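Local coordinates for protein RnfH (Haemophilus influenzae, PDB 2HJ1) that is of unknown function but belongs to the RnfH family of ubiquitin-like proteins and crystallises as a 3D domain-swapped dimer, at residues N11-E16 against F30-G35; I17-P22 against S49-I54. One frame throughout, in Å; residues are numbered along the deposited sequence.

Contact 1. Residues N11-E16 against F30-G35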
loop_
_atom_site.group_PDB
_atom_site.type_symbol
_atom_site.label_atom_id
_atom_site.label_comp_id
_atom_site.label_asym_id
_atom_site.label_seq_id
_atom_site.Cartn_x
_atom_site.Cartn_y
_atom_site.Cartn_z
ATOM N N ASN B 11 -14.454 -5.425 17.453
ATOM C CA ASN B 11 -13.021 -5.550 17.135
ATOM C C ASN B 11 -12.389 -4.220 16.636
ATOM O O ASN B 11 -12.980 -3.510 15.839
ATOM C CB ASN B 11 -12.730 -6.685 16.150
ATOM C CG ASN B 11 -11.327 -7.332 16.369
ATOM O OD1 ASN B 11 -10.345 -7.027 15.645
ATOM N ND2 ASN B 11 -11.241 -8.244 17.365
ATOM N N GLN B 12 -11.195 -3.911 17.142
ATOM C CA GLN B 12 -10.477 -2.690 16.826
ATOM C C GLN B 12 -9.278 -2.999 15.959
ATOM O O GLN B 12 -8.531 -3.950 16.211
ATOM C CB GLN B 12 -10.006 -2.017 18.106
ATOM C CG GLN B 12 -11.121 -1.670 19.091
ATOM C CD GLN B 12 -11.991 -0.568 18.575
ATOM O OE1 GLN B 12 -11.662 0.599 18.714
ATOM N NE2 GLN B 12 -13.130 -0.929 17.979
ATOM N N ILE B 13 -9.093 -2.191 14.927
ATOM C CA ILE B 13 -7.906 -2.279 14.078
ATOM C C ILE B 13 -7.250 -0.896 14.017
ATOM O O ILE B 13 -7.878 0.130 14.376
ATOM C CB ILE B 13 -8.256 -2.780 12.646
ATOM C CG1 ILE B 13 -9.330 -1.902 11.999
ATOM C CG2 ILE B 13 -8.804 -4.240 12.693
ATOM C CD1 ILE B 13 -9.379 -2.053 10.464
ATOM N N ASN B 14 -6.003 -0.879 13.567
ATOM C CA ASN B 14 -5.264 0.361 13.394
ATOM C C ASN B 14 -5.030 0.651 11.937
ATOM O O ASN B 14 -4.571 -0.214 11.170
ATOM C CB ASN B 14 -3.944 0.356 14.167
ATOM C CG ASN B 14 -4.173 0.137 15.671
ATOM O OD1 ASN B 14 -4.012 -0.987 16.162
ATOM N ND2 ASN B 14 -4.623 1.178 16.376
ATOM N N ILE B 15 -5.338 1.891 11.567
ATOM C CA ILE B 15 -5.173 2.328 10.175
ATOM C C ILE B 15 -4.427 3.632 10.159
ATOM O O ILE B 15 -4.397 4.320 11.176
ATOM C CB ILE B 15 -6.563 2.419 9.424
ATOM C CG1 ILE B 15 -7.550 3.420 10.030
ATOM C CG2 ILE B 15 -7.247 1.053 9.430
ATOM C CD1 ILE B 15 -7.409 4.893 9.561
ATOM N N GLU B 16 -3.854 3.993 9.018
ATOM C CA GLU B 16 -3.209 5.280 8.842
ATOM C C GLU B 16 -3.825 6.098 7.735
ATOM O O GLU B 16 -4.379 5.551 6.779
ATOM C CB GLU B 16 -1.703 5.121 8.584
ATOM C CG GLU B 16 -0.943 4.461 9.736
ATOM C CD GLU B 16 0.527 4.241 9.383
ATOM O OE1 GLU B 16 0.804 3.607 8.348
ATOM O OE2 GLU B 16 1.408 4.748 10.120
ATOM N N PHE B 30 -4.905 5.860 13.533
ATOM C CA PHE B 30 -6.128 5.850 14.354
ATOM C C PHE B 30 -6.513 4.443 14.676
ATOM O O PHE B 30 -6.349 3.548 13.866
ATOM C CB PHE B 30 -7.332 6.497 13.619
ATOM C CG PHE B 30 -7.125 7.957 13.299
ATOM C CD1 PHE B 30 -7.350 8.915 14.259
ATOM C CD2 PHE B 30 -6.641 8.350 12.046
ATOM C CE1 PHE B 30 -7.114 10.282 13.992
ATOM C CE2 PHE B 30 -6.415 9.704 11.753
ATOM C CZ PHE B 30 -6.655 10.661 12.716
ATOM N N GLN B 31 -7.065 4.266 15.854
ATOM C CA GLN B 31 -7.718 3.028 16.203
ATOM C C GLN B 31 -9.186 3.147 15.808
ATOM O O GLN B 31 -9.832 4.135 16.147
ATOM C CB GLN B 31 -7.597 2.762 17.700
ATOM C CG GLN B 31 -8.134 1.390 18.119
ATOM C CD GLN B 31 -8.138 1.241 19.632
ATOM O OE1 GLN B 31 -7.079 1.194 20.252
ATOM N NE2 GLN B 31 -9.328 1.201 20.232
ATOM N N VAL B 32 -9.700 2.156 15.068
ATOM C CA VAL B 32 -11.072 2.237 14.504
ATOM C C VAL B 32 -11.799 0.897 14.669
ATOM O O VAL B 32 -11.143 -0.153 14.864
ATOM C CB VAL B 32 -11.026 2.637 13.000
ATOM C CG1 VAL B 32 -10.258 3.951 12.814
ATOM C CG2 VAL B 32 -10.366 1.533 12.122
ATOM N N ASP B 33 -13.137 0.921 14.596
ATOM C CA ASP B 33 -13.928 -0.323 14.499
ATOM C C ASP B 33 -13.700 -1.039 13.176
ATOM O O ASP B 33 -13.917 -0.473 12.102
ATOM C CB ASP B 33 -15.444 -0.053 14.634
ATOM C CG ASP B 33 -15.798 0.710 15.905
ATOM O OD1 ASP B 33 -15.075 0.558 16.898
ATOM O OD2 ASP B 33 -16.795 1.487 15.895
ATOM N N GLU B 34 -13.266 -2.293 13.256
ATOM C CA GLU B 34 -13.215 -3.161 12.111
ATOM C C GLU B 34 -14.571 -3.118 11.371
ATOM O O GLU B 34 -15.630 -3.152 12.007
ATOM C CB GLU B 34 -12.899 -4.567 12.580
ATOM C CG GLU B 34 -12.876 -5.613 11.501
ATOM C CD GLU B 34 -12.687 -7.036 12.078
ATOM O OE1 GLU B 34 -11.598 -7.599 11.805
ATOM O OE2 GLU B 34 -13.609 -7.562 12.803
ATOM N N GLY B 35 -14.531 -3.015 10.042
ATOM C CA GLY B 35 -15.749 -2.744 9.269
ATOM C C GLY B 35 -15.866 -1.325 8.703
ATOM O O GLY B 35 -16.609 -1.098 7.763
#
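Ile13 pairs with Val32, and Ile15 with Phe30, as antiparallel hydrogen-bonded pairs, the short strands 12-16 and 30-33 lying at 136°. Ile13 N reaches Val32 O at 2.9 Å, as Phe30 N does Ile15 O. Beyond them, Glu34 N donates to Asn11 O.

Ile13, Ile15, Val32 and Phe30 share one face, where the beta-branched three hold carbons close to the sheet and mesh across the strands. Val32 CG2 packs on Ile13 CG1 at 3.6 Å and also reaches Ile15, while Val32 CG1 lies 3.9 Å from Ile15 CG1. Ile15 CD1 touches the edge of the Phe30 ring. Asn14 and Gln31 occupy the other face, Asn14 ND2 resting against Gln31 CB.

The Gln12 chain bends at CB-CG (chi2 -69°), placing CD, and its amide suits the place by accepting from Gln31 and donating to Asp33. Gln31 NE2 lies 2.8 Å from Gln12 OE1, in the carbonyl plane on a lone pair, the amides nearly perpendicular (84°). Gln12 NE2 binds the anti lone pair of Asp33 OD1 at 2.7 Å.

This open end of the hairpin of strands 12-19 and 26-33 borders the second subunit: its Glu76 accepts from Asn14 N, and its strand pairs in parallel with Glu16.

Contact 2. Residues I17-P22 against S49-I54; sequences IAYAFP and SQFPEI. With SO4 (sulfate ion), chain F.
Phe51 meets Tyr19 over one face and has Phe21 CD1 at its edge, in an aromatic cluster without a hydrogen bond across the two segments. Tyr19 CB points toward 49-54, with CG anti to the backbone N (chi1 178°). The Tyr19 edge meets the Phe51 face, CE2 lying 3.6 Å from Phe51 CG. The two ring planes are 59° apart. Ile54 reaches out with its CG1-CD1 branch (chi2 172°), and the CD1 methyl sits over the centre of the Tyr19 ring, a CH-pi contact 3.7 Å from the centroid and almost on the normal.

Phe21 also has CG anti to N, and Phe51 CE1 lies over its face, 3.3 Å from Phe21 CG; the rings are set obliquely. The opposite face of Phe51 from Tyr19 takes Gln50 CG. Ubiquitin-like folds pack a helix on a sheet; here the short helix 47-50 ends, and the residues after it reach the end of strand 12-19. A type I turn from Phe51 to Ile54, with Ile54 N bonded to Phe51 O, brings Glu53 and Ile54 round to Tyr19.

Glu53 CG touches Tyr19 OH, which bonds weakly to Arg84 of the second subunit. Gln50, its chain extended, sends NE2 to sulfate O2 at 3.0 Å in a nearly straight bond; the ion presumably came from the crystallisation solution.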
loop_
_atom_site.group_PDB
_atom_site.type_symbol
_atom_site.label_atom_id
_atom_site.label_comp_id
_atom_site.label_asym_id
_atom_site.label_seq_id
_atom_site.Cartn_x
_atom_site.Cartn_y
_atom_site.Cartn_z
ATOM N N ILE B 17 -3.712 7.417 7.847
ATOM C CA ILE B 17 -4.072 8.316 6.751
ATOM C C ILE B 17 -2.914 9.238 6.482
ATOM O O ILE B 17 -2.339 9.793 7.435
ATOM C CB ILE B 17 -5.355 9.136 7.098
ATOM C CG1 ILE B 17 -6.507 8.164 7.305
ATOM C CG2 ILE B 17 -5.737 10.093 5.956
ATOM C CD1 ILE B 17 -7.744 8.867 7.913
ATOM N N ALA B 18 -2.566 9.402 5.198
ATOM C CA ALA B 18 -1.418 10.224 4.788
ATOM C C ALA B 18 -1.861 11.208 3.721
ATOM O O ALA B 18 -2.658 10.866 2.853
ATOM C CB ALA B 18 -0.270 9.339 4.210
ATOM N N TYR B 19 -1.309 12.401 3.782
ATOM C CA TYR B 19 -1.599 13.421 2.810
ATOM C C TYR B 19 -0.433 14.378 2.849
ATOM O O TYR B 19 -0.085 14.887 3.914
ATOM C CB TYR B 19 -2.898 14.165 3.182
ATOM C CG TYR B 19 -3.275 15.304 2.241
ATOM C CD1 TYR B 19 -3.678 15.066 0.910
ATOM C CD2 TYR B 19 -3.261 16.598 2.695
ATOM C CE1 TYR B 19 -4.025 16.147 0.040
ATOM C CE2 TYR B 19 -3.634 17.670 1.848
ATOM C CZ TYR B 19 -3.999 17.434 0.550
ATOM O OH TYR B 19 -4.360 18.528 -0.205
ATOM N N ALA B 20 0.141 14.702 1.705
ATOM C CA ALA B 20 1.423 15.432 1.760
ATOM C C ALA B 20 1.259 16.908 1.498
ATOM O O ALA B 20 1.350 17.359 0.378
ATOM C CB ALA B 20 2.426 14.855 0.825
ATOM N N PHE B 21 1.004 17.652 2.562
ATOM C CA PHE B 21 0.903 19.078 2.488
ATOM C C PHE B 21 2.357 19.508 2.427
ATOM O O PHE B 21 3.094 19.369 3.434
ATOM C CB PHE B 21 0.192 19.593 3.729
ATOM C CG PHE B 21 -0.029 21.076 3.750
ATOM C CD1 PHE B 21 0.534 21.855 4.759
ATOM C CD2 PHE B 21 -0.863 21.697 2.789
ATOM C CE1 PHE B 21 0.290 23.231 4.809
ATOM C CE2 PHE B 21 -1.106 23.070 2.842
ATOM C CZ PHE B 21 -0.515 23.831 3.852
ATOM N N PRO B 22 2.783 19.996 1.225
ATOM C CA PRO B 22 4.227 20.137 0.966
ATOM C C PRO B 22 4.792 21.194 1.946
ATOM O O PRO B 22 4.195 22.276 2.180
ATOM C CB PRO B 22 4.309 20.520 -0.526
ATOM C CG PRO B 22 2.953 21.208 -0.811
ATOM C CD PRO B 22 1.947 20.488 0.100
ATOM N N SER B 49 -11.419 18.983 7.333
ATOM C CA SER B 49 -11.436 20.341 7.944
ATOM C C SER B 49 -10.076 21.045 7.901
ATOM O O SER B 49 -9.997 22.252 7.636
ATOM C CB SER B 49 -11.961 20.286 9.385
ATOM O OG SER B 49 -13.224 19.615 9.383
ATOM N N GLN B 50 -8.998 20.298 8.140
ATOM C CA GLN B 50 -7.672 20.871 8.096
ATOM C C GLN B 50 -7.283 21.231 6.652
ATOM O O GLN B 50 -6.607 22.229 6.420
ATOM C CB GLN B 50 -6.660 19.889 8.701
ATOM C CG GLN B 50 -5.233 20.463 8.797
ATOM C CD GLN B 50 -4.288 19.523 9.499
ATOM O OE1 GLN B 50 -4.696 18.459 9.986
ATOM N NE2 GLN B 50 -3.013 19.889 9.542
ATOM N N PHE B 51 -7.660 20.407 5.685
ATOM C CA PHE B 51 -7.320 20.704 4.292
ATOM C C PHE B 51 -8.577 20.746 3.438
ATOM O O PHE B 51 -8.909 19.760 2.803
ATOM C CB PHE B 51 -6.372 19.646 3.752
ATOM C CG PHE B 51 -5.111 19.483 4.571
ATOM C CD1 PHE B 51 -4.049 20.361 4.414
ATOM C CD2 PHE B 51 -4.990 18.451 5.482
ATOM C CE1 PHE B 51 -2.877 20.209 5.179
ATOM C CE2 PHE B 51 -3.839 18.294 6.213
ATOM C CZ PHE B 51 -2.783 19.165 6.057
ATOM N N PRO B 52 -9.278 21.899 3.421
ATOM C CA PRO B 52 -10.546 21.941 2.693
ATOM C C PRO B 52 -10.405 21.857 1.157
ATOM O O PRO B 52 -11.414 21.647 0.459
ATOM C CB PRO B 52 -11.177 23.247 3.162
ATOM C CG PRO B 52 -10.041 24.130 3.502
ATOM C CD PRO B 52 -8.935 23.210 4.023
ATOM N N GLU B 53 -9.173 21.957 0.642
ATOM C CA GLU B 53 -8.910 21.687 -0.767
ATOM C C GLU B 53 -9.029 20.210 -1.165
ATOM O O GLU B 53 -9.108 19.921 -2.335
ATOM C CB GLU B 53 -7.522 22.182 -1.169
ATOM C CG GLU B 53 -6.401 21.421 -0.394
ATOM C CD GLU B 53 -5.901 22.166 0.856
ATOM O OE1 GLU B 53 -4.672 22.333 0.966
ATOM O OE2 GLU B 53 -6.685 22.614 1.707
ATOM N N ILE B 54 -9.071 19.275 -0.221
ATOM C CA ILE B 54 -9.250 17.857 -0.587
ATOM C C ILE B 54 -10.704 17.659 -1.095
ATOM O O ILE B 54 -11.651 18.062 -0.418
ATOM C CB ILE B 54 -8.993 16.901 0.594
ATOM C CG1 ILE B 54 -7.495 16.883 0.997
ATOM C CG2 ILE B 54 -9.476 15.456 0.280
ATOM C CD1 ILE B 54 -7.249 16.083 2.327
HETATM S S SO4 F . -1.115 23.117 8.699
HETATM O O1 SO4 F . -0.640 22.358 9.846
HETATM O O2 SO4 F . -2.400 22.561 8.262
HETATM O O3 SO4 F . -1.308 24.528 9.068
HETATM O O4 SO4 F . -0.049 23.056 7.703
#

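How the contacts relate
Contacts 1 and 2 use successive parts of strand 12-19, and their centres lie 21 Å apart. Contact 1 ties its first half to strand 26-33 and lies nearer the surface; contact 2 joins its far end and the following loop to the residues after helix 47-50, and is mostly buried. They meet where Phe30 CE2 lies 4.1 Å from Ile17 CD1, so the apolar face of the hairpin runs from one to the other. The segments come in the order 1, 2, 1, 2 along the chain. The second subunit's strand pairs in parallel with Glu16 of contact 1 and Ile17 to Tyr19 of contact 2. No active site is known; the sulfate at Gln50 belongs to contact 2.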